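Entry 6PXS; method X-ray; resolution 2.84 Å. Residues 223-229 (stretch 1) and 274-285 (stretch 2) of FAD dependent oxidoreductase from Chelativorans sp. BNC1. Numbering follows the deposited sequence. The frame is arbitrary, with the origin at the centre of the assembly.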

ATOM      1  N   GLN A 223     -11.215 -11.814 -17.865  1.00 38.78           N
ATOM      2  CA  GLN A 223     -12.418 -11.098 -17.447  1.00 38.66           C
ATOM      3  C   GLN A 223     -12.094 -10.427 -16.116  1.00 40.82           C
ATOM      4  O   GLN A 223     -12.064 -11.087 -15.072  1.00 45.74           O
ATOM      5  N   LYS A 224     -11.846  -9.122 -16.157  1.00 40.32           N
ATOM      6  CA  LYS A 224     -11.507  -8.388 -14.947  1.00 40.65           C
ATOM      7  C   LYS A 224     -12.598  -8.552 -13.894  1.00 44.70           C
ATOM      8  O   LYS A 224     -13.787  -8.666 -14.206  1.00 42.71           O
ATOM      9  N   GLY A 225     -12.178  -8.571 -12.632  1.00 44.18           N
ATOM     10  CA  GLY A 225     -13.107  -8.642 -11.524  1.00 43.03           C
ATOM     11  C   GLY A 225     -12.609  -7.900 -10.302  1.00 39.82           C
ATOM     12  O   GLY A 225     -11.501  -8.156  -9.822  1.00 40.62           O
ATOM     13  N   GLN A 226     -13.417  -6.977  -9.787  1.00 38.08           N
ATOM     14  CA  GLN A 226     -13.081  -6.219  -8.589  1.00 39.23           C
ATOM     15  C   GLN A 226     -13.889  -6.759  -7.417  1.00 37.90           C
ATOM     16  O   GLN A 226     -15.105  -6.945  -7.530  1.00 37.17           O
ATOM     17  N   ILE A 227     -13.216  -7.003  -6.296  1.00 36.92           N
ATOM     18  CA  ILE A 227     -13.825  -7.620  -5.123  1.00 35.50           C
ATOM     19  C   ILE A 227     -13.441  -6.802  -3.899  1.00 38.47           C
ATOM     20  O   ILE A 227     -12.274  -6.429  -3.738  1.00 42.35           O
ATOM     21  N   ILE A 228     -14.420  -6.523  -3.040  1.00 38.56           N
ATOM     22  CA  ILE A 228     -14.238  -5.636  -1.895  1.00 38.57           C
ATOM     23  C   ILE A 228     -14.107  -6.464  -0.626  1.00 38.26           C
ATOM     24  O   ILE A 228     -14.810  -7.465  -0.443  1.00 40.42           O
ATOM     25  N   HIS A 229     -13.212  -6.035   0.261  1.00 39.48           N
ATOM     26  CA  HIS A 229     -12.996  -6.671   1.554  1.00 37.78           C
ATOM     27  C   HIS A 229     -13.353  -5.679   2.650  1.00 37.55           C
ATOM     28  O   HIS A 229     -12.806  -4.573   2.690  1.00 36.86           O
ATOM     29  N   ARG A 274      -6.521  -2.053 -12.588  1.00 32.95           N
ATOM     30  CA  ARG A 274      -6.906  -0.817 -11.925  1.00 36.03           C
ATOM     31  C   ARG A 274      -8.178  -1.046 -11.123  1.00 38.41           C
ATOM     32  O   ARG A 274      -9.000  -1.901 -11.462  1.00 37.79           O
ATOM     33  N   VAL A 275      -8.326  -0.276 -10.049  1.00 36.53           N
ATOM     34  CA  VAL A 275      -9.546  -0.257  -9.250  1.00 35.22           C
ATOM     35  C   VAL A 275     -10.371   0.934  -9.720  1.00 37.19           C
ATOM     36  O   VAL A 275     -10.007   2.088  -9.473  1.00 41.20           O
ATOM     37  N   THR A 276     -11.481   0.661 -10.399  1.00 36.24           N
ATOM     38  CA  THR A 276     -12.272   1.718 -11.006  1.00 41.59           C
ATOM     39  C   THR A 276     -13.377   2.186 -10.060  1.00 41.51           C
ATOM     40  O   THR A 276     -13.680   1.554  -9.045  1.00 38.94           O
ATOM     41  N   ALA A 277     -13.986   3.319 -10.414  1.00 40.18           N
ATOM     42  CA  ALA A 277     -15.021   3.907  -9.573  1.00 38.84           C
ATOM     43  C   ALA A 277     -16.344   3.166  -9.718  1.00 40.83           C
ATOM     44  O   ALA A 277     -16.957   2.776  -8.719  1.00 43.42           O
ATOM     45  N   ARG A 278     -16.802   2.966 -10.956  1.00 40.80           N
ATOM     46  CA  ARG A 278     -18.081   2.295 -11.165  1.00 43.88           C
ATOM     47  C   ARG A 278     -18.027   0.847 -10.695  1.00 41.38           C
ATOM     48  O   ARG A 278     -18.988   0.346 -10.099  1.00 38.85           O
ATOM     49  N   GLY A 279     -16.918   0.157 -10.956  1.00 41.25           N
ATOM     50  CA  GLY A 279     -16.789  -1.210 -10.483  1.00 40.53           C
ATOM     51  C   GLY A 279     -17.049  -1.333  -8.996  1.00 41.86           C
ATOM     52  O   GLY A 279     -17.719  -2.265  -8.546  1.00 43.68           O
ATOM     53  N   GLN A 280     -16.535  -0.384  -8.212  1.00 38.37           N
ATOM     54  CA  GLN A 280     -16.741  -0.426  -6.769  1.00 37.14           C
ATOM     55  C   GLN A 280     -18.151   0.005  -6.390  1.00 39.79           C
ATOM     56  O   GLN A 280     -18.739  -0.545  -5.451  1.00 39.65           O
ATOM     57  N   LEU A 281     -18.712   0.982  -7.106  1.00 38.27           N
ATOM     58  CA  LEU A 281     -20.086   1.396  -6.837  1.00 34.10           C
ATOM     59  C   LEU A 281     -21.042   0.220  -6.987  1.00 38.12           C
ATOM     60  O   LEU A 281     -21.872  -0.037  -6.109  1.00 40.88           O
ATOM     61  N   GLU A 282     -20.932  -0.513  -8.098  1.00 40.37           N
ATOM     62  CA  GLU A 282     -21.840  -1.628  -8.341  1.00 41.79           C
ATOM     63  C   GLU A 282     -21.789  -2.639  -7.204  1.00 43.00           C
ATOM     64  O   GLU A 282     -22.830  -3.127  -6.748  1.00 43.70           O
ATOM     65  N   VAL A 283     -20.585  -2.962  -6.727  1.00 41.53           N
ATOM     66  CA  VAL A 283     -20.458  -3.938  -5.651  1.00 39.98           C
ATOM     67  C   VAL A 283     -21.044  -3.386  -4.359  1.00 41.57           C
ATOM     68  O   VAL A 283     -21.761  -4.090  -3.635  1.00 43.08           O
ATOM     69  N   LEU A 284     -20.756  -2.121  -4.046  1.00 39.91           N
ATOM     70  CA  LEU A 284     -21.276  -1.533  -2.815  1.00 38.79           C
ATOM     71  C   LEU A 284     -22.801  -1.505  -2.817  1.00 37.47           C
ATOM     72  O   LEU A 284     -23.434  -1.790  -1.793  1.00 36.94           O
ATOM     73  N   GLN A 285     -23.410  -1.168  -3.956  1.00 37.18           N
ATOM     74  CA  GLN A 285     -24.868  -1.141  -4.033  1.00 39.12           C
ATOM     75  C   GLN A 285     -25.455  -2.517  -3.751  1.00 39.41           C
ATOM     76  O   GLN A 285     -26.393  -2.657  -2.957  1.00 39.05           O
TER

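A strand laid against the start of a helix often presents every second side chain to it, and the chemistry of that row follows what the partner offers. Here the strand residues K224, Q226 and I228 point toward the second stretch, whereas I227 points away. K224 is fully extended, t at all four chi angles, which carries its ammonium to the loop before the helix: NZ donates to the carbonyl of R274 (NZ–O 2.7 Å). The same nitrogen lies 4.3 Å from R274 NH1, a proximity of like charges that the carbonyl contact accompanies.

Q226, m then t, meets T276 with both ends of its amide. NE2 donates to T276 OG1 at 2.6 Å, nearly straight, and OE1 accepts from T276 N at 3.2 Å. With chi1 at p, T276 also places OG1 within reach of the helix's first turn, where OG1 accepts from G279 N at 3.3 Å, a capping bond, so one hydroxyl oxygen serves strand and helix alike. G279 leaves room for the amide: an ideal CB there would sit 2.4 Å from Q226 NE2.

Further along, the contact becomes apolar. I228, m and t, extends CD1 to 3.6 Å from CG1 of V283, itself t, and to 3.8 Å from CD2 of L284, whose CA-to-CB bond points sideways although its end comes nearer.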

ATOM      1  CB  GLN A 223     -13.617 -12.034 -17.321  1.00 41.69           C
ATOM      2  CG  GLN A 223     -14.927 -11.316 -17.005  1.00 42.10           C
ATOM      3  CD  GLN A 223     -16.061 -12.270 -16.673  1.00 43.27           C
ATOM      4  OE1 GLN A 223     -15.945 -13.106 -15.775  1.00 46.68           O
ATOM      5  NE2 GLN A 223     -17.167 -12.148 -17.396  1.00 42.07           N
ATOM      6  CB  LYS A 224     -11.303  -6.908 -15.270  1.00 42.52           C
ATOM      7  CG  LYS A 224     -11.058  -6.023 -14.061  1.00 42.38           C
ATOM      8  CD  LYS A 224     -10.749  -4.602 -14.491  1.00 43.93           C
ATOM      9  CE  LYS A 224     -10.596  -3.678 -13.299  1.00 47.05           C
ATOM     10  NZ  LYS A 224     -10.338  -2.272 -13.722  1.00 50.35           N
ATOM     11  CB  GLN A 226     -13.362  -4.729  -8.791  1.00 35.57           C
ATOM     12  CG  GLN A 226     -12.743  -4.156 -10.054  1.00 36.04           C
ATOM     13  CD  GLN A 226     -12.975  -2.667 -10.197  1.00 37.44           C
ATOM     14  OE1 GLN A 226     -12.990  -1.929  -9.212  1.00 37.57           O
ATOM     15  NE2 GLN A 226     -13.163  -2.215 -11.431  1.00 38.54           N
ATOM     16  CB  ILE A 227     -13.387  -9.090  -4.971  1.00 36.77           C
ATOM     17  CG1 ILE A 227     -14.116  -9.756  -3.804  1.00 38.95           C
ATOM     18  CG2 ILE A 227     -11.880  -9.185  -4.784  1.00 38.08           C
ATOM     19  CD1 ILE A 227     -13.953 -11.264  -3.775  1.00 36.69           C
ATOM     20  CB  ILE A 228     -15.407  -4.637  -1.781  1.00 38.47           C
ATOM     21  CG1 ILE A 228     -15.389  -3.673  -2.969  1.00 36.02           C
ATOM     22  CG2 ILE A 228     -15.329  -3.880  -0.461  1.00 40.93           C
ATOM     23  CD1 ILE A 228     -16.572  -2.740  -3.022  1.00 35.61           C
ATOM     24  CB  HIS A 229     -11.547  -7.141   1.699  1.00 38.01           C
ATOM     25  CG  HIS A 229     -11.205  -8.312   0.833  1.00 40.64           C
ATOM     26  ND1 HIS A 229     -10.738  -9.503   1.344  1.00 41.85           N
ATOM     27  CD2 HIS A 229     -11.271  -8.478  -0.509  1.00 40.33           C
ATOM     28  CE1 HIS A 229     -10.526 -10.352   0.354  1.00 41.46           C
ATOM     29  NE2 HIS A 229     -10.842  -9.754  -0.781  1.00 41.58           N
ATOM     30  CB  ARG A 274      -7.132   0.321 -12.938  1.00 33.35           C
ATOM     31  CG  ARG A 274      -5.864   0.832 -13.593  1.00 33.54           C
ATOM     32  CD  ARG A 274      -6.149   1.728 -14.798  1.00 37.11           C
ATOM     33  NE  ARG A 274      -7.273   2.637 -14.576  1.00 38.77           N
ATOM     34  CZ  ARG A 274      -8.521   2.411 -14.978  1.00 42.13           C
ATOM     35  NH1 ARG A 274      -8.834   1.301 -15.634  1.00 39.06           N
ATOM     36  NH2 ARG A 274      -9.465   3.303 -14.724  1.00 45.85           N
ATOM     37  CB  VAL A 275      -9.241  -0.170  -7.750  1.00 35.93           C
ATOM     38  CG1 VAL A 275     -10.519   0.068  -6.960  1.00 38.29           C
ATOM     39  CG2 VAL A 275      -8.549  -1.438  -7.284  1.00 37.53           C
ATOM     40  CB  THR A 276     -12.871   1.251 -12.333  1.00 42.60           C
ATOM     41  OG1 THR A 276     -13.823   0.208 -12.095  1.00 44.19           O
ATOM     42  CG2 THR A 276     -11.777   0.740 -13.259  1.00 45.89           C
ATOM     43  CB  ALA A 277     -15.196   5.385  -9.921  1.00 37.94           C
ATOM     44  CB  ARG A 278     -18.479   2.369 -12.640  1.00 49.14           C
ATOM     45  CG  ARG A 278     -19.710   1.541 -13.000  1.00 52.77           C
ATOM     46  CD  ARG A 278     -20.690   2.334 -13.852  1.00 58.72           C
ATOM     47  NE  ARG A 278     -21.540   3.203 -13.040  1.00 60.34           N
ATOM     48  CZ  ARG A 278     -22.319   4.164 -13.530  1.00 65.08           C
ATOM     49  NH1 ARG A 278     -22.359   4.396 -14.837  1.00 67.69           N
ATOM     50  NH2 ARG A 278     -23.058   4.900 -12.708  1.00 63.68           N
ATOM     51  CB  GLN A 280     -15.703   0.452  -6.071  1.00 34.19           C
ATOM     52  CG  GLN A 280     -14.307  -0.134  -6.109  1.00 36.40           C
ATOM     53  CD  GLN A 280     -13.390   0.476  -5.073  1.00 36.69           C
ATOM     54  OE1 GLN A 280     -13.040  -0.165  -4.084  1.00 36.87           O
ATOM     55  NE2 GLN A 280     -12.993   1.718  -5.296  1.00 37.98           N
ATOM     56  CB  LEU A 281     -20.483   2.538  -7.774  1.00 35.23           C
ATOM     57  CG  LEU A 281     -21.933   3.031  -7.679  1.00 35.40           C
ATOM     58  CD1 LEU A 281     -22.218   3.643  -6.315  1.00 36.86           C
ATOM     59  CD2 LEU A 281     -22.238   4.036  -8.778  1.00 33.31           C
ATOM     60  CB  GLU A 282     -21.497  -2.299  -9.671  1.00 45.58           C
ATOM     61  CG  GLU A 282     -21.731  -1.420 -10.888  1.00 50.35           C
ATOM     62  CD  GLU A 282     -21.281  -2.077 -12.177  1.00 57.00           C
ATOM     63  OE1 GLU A 282     -21.466  -1.471 -13.255  1.00 56.81           O
ATOM     64  OE2 GLU A 282     -20.739  -3.203 -12.110  1.00 60.44           O
ATOM     65  CB  VAL A 283     -18.984  -4.345  -5.476  1.00 39.29           C
ATOM     66  CG1 VAL A 283     -18.833  -5.295  -4.301  1.00 37.69           C
ATOM     67  CG2 VAL A 283     -18.453  -4.983  -6.752  1.00 39.58           C
ATOM     68  CB  LEU A 284     -20.710  -0.125  -2.629  1.00 39.11           C
ATOM     69  CG  LEU A 284     -19.215  -0.041  -2.302  1.00 36.59           C
ATOM     70  CD1 LEU A 284     -18.717   1.396  -2.383  1.00 38.38           C
ATOM     71  CD2 LEU A 284     -18.933  -0.619  -0.924  1.00 34.22           C
ATOM     72  CB  GLN A 285     -25.314  -0.643  -5.408  1.00 41.76           C
ATOM     73  CG  GLN A 285     -25.263   0.863  -5.577  1.00 43.23           C
ATOM     74  CD  GLN A 285     -25.720   1.304  -6.955  1.00 44.68           C
ATOM     75  OE1 GLN A 285     -26.271   0.513  -7.721  1.00 45.65           O
ATOM     76  NE2 GLN A 285     -25.487   2.571  -7.280  1.00 46.14           N
TER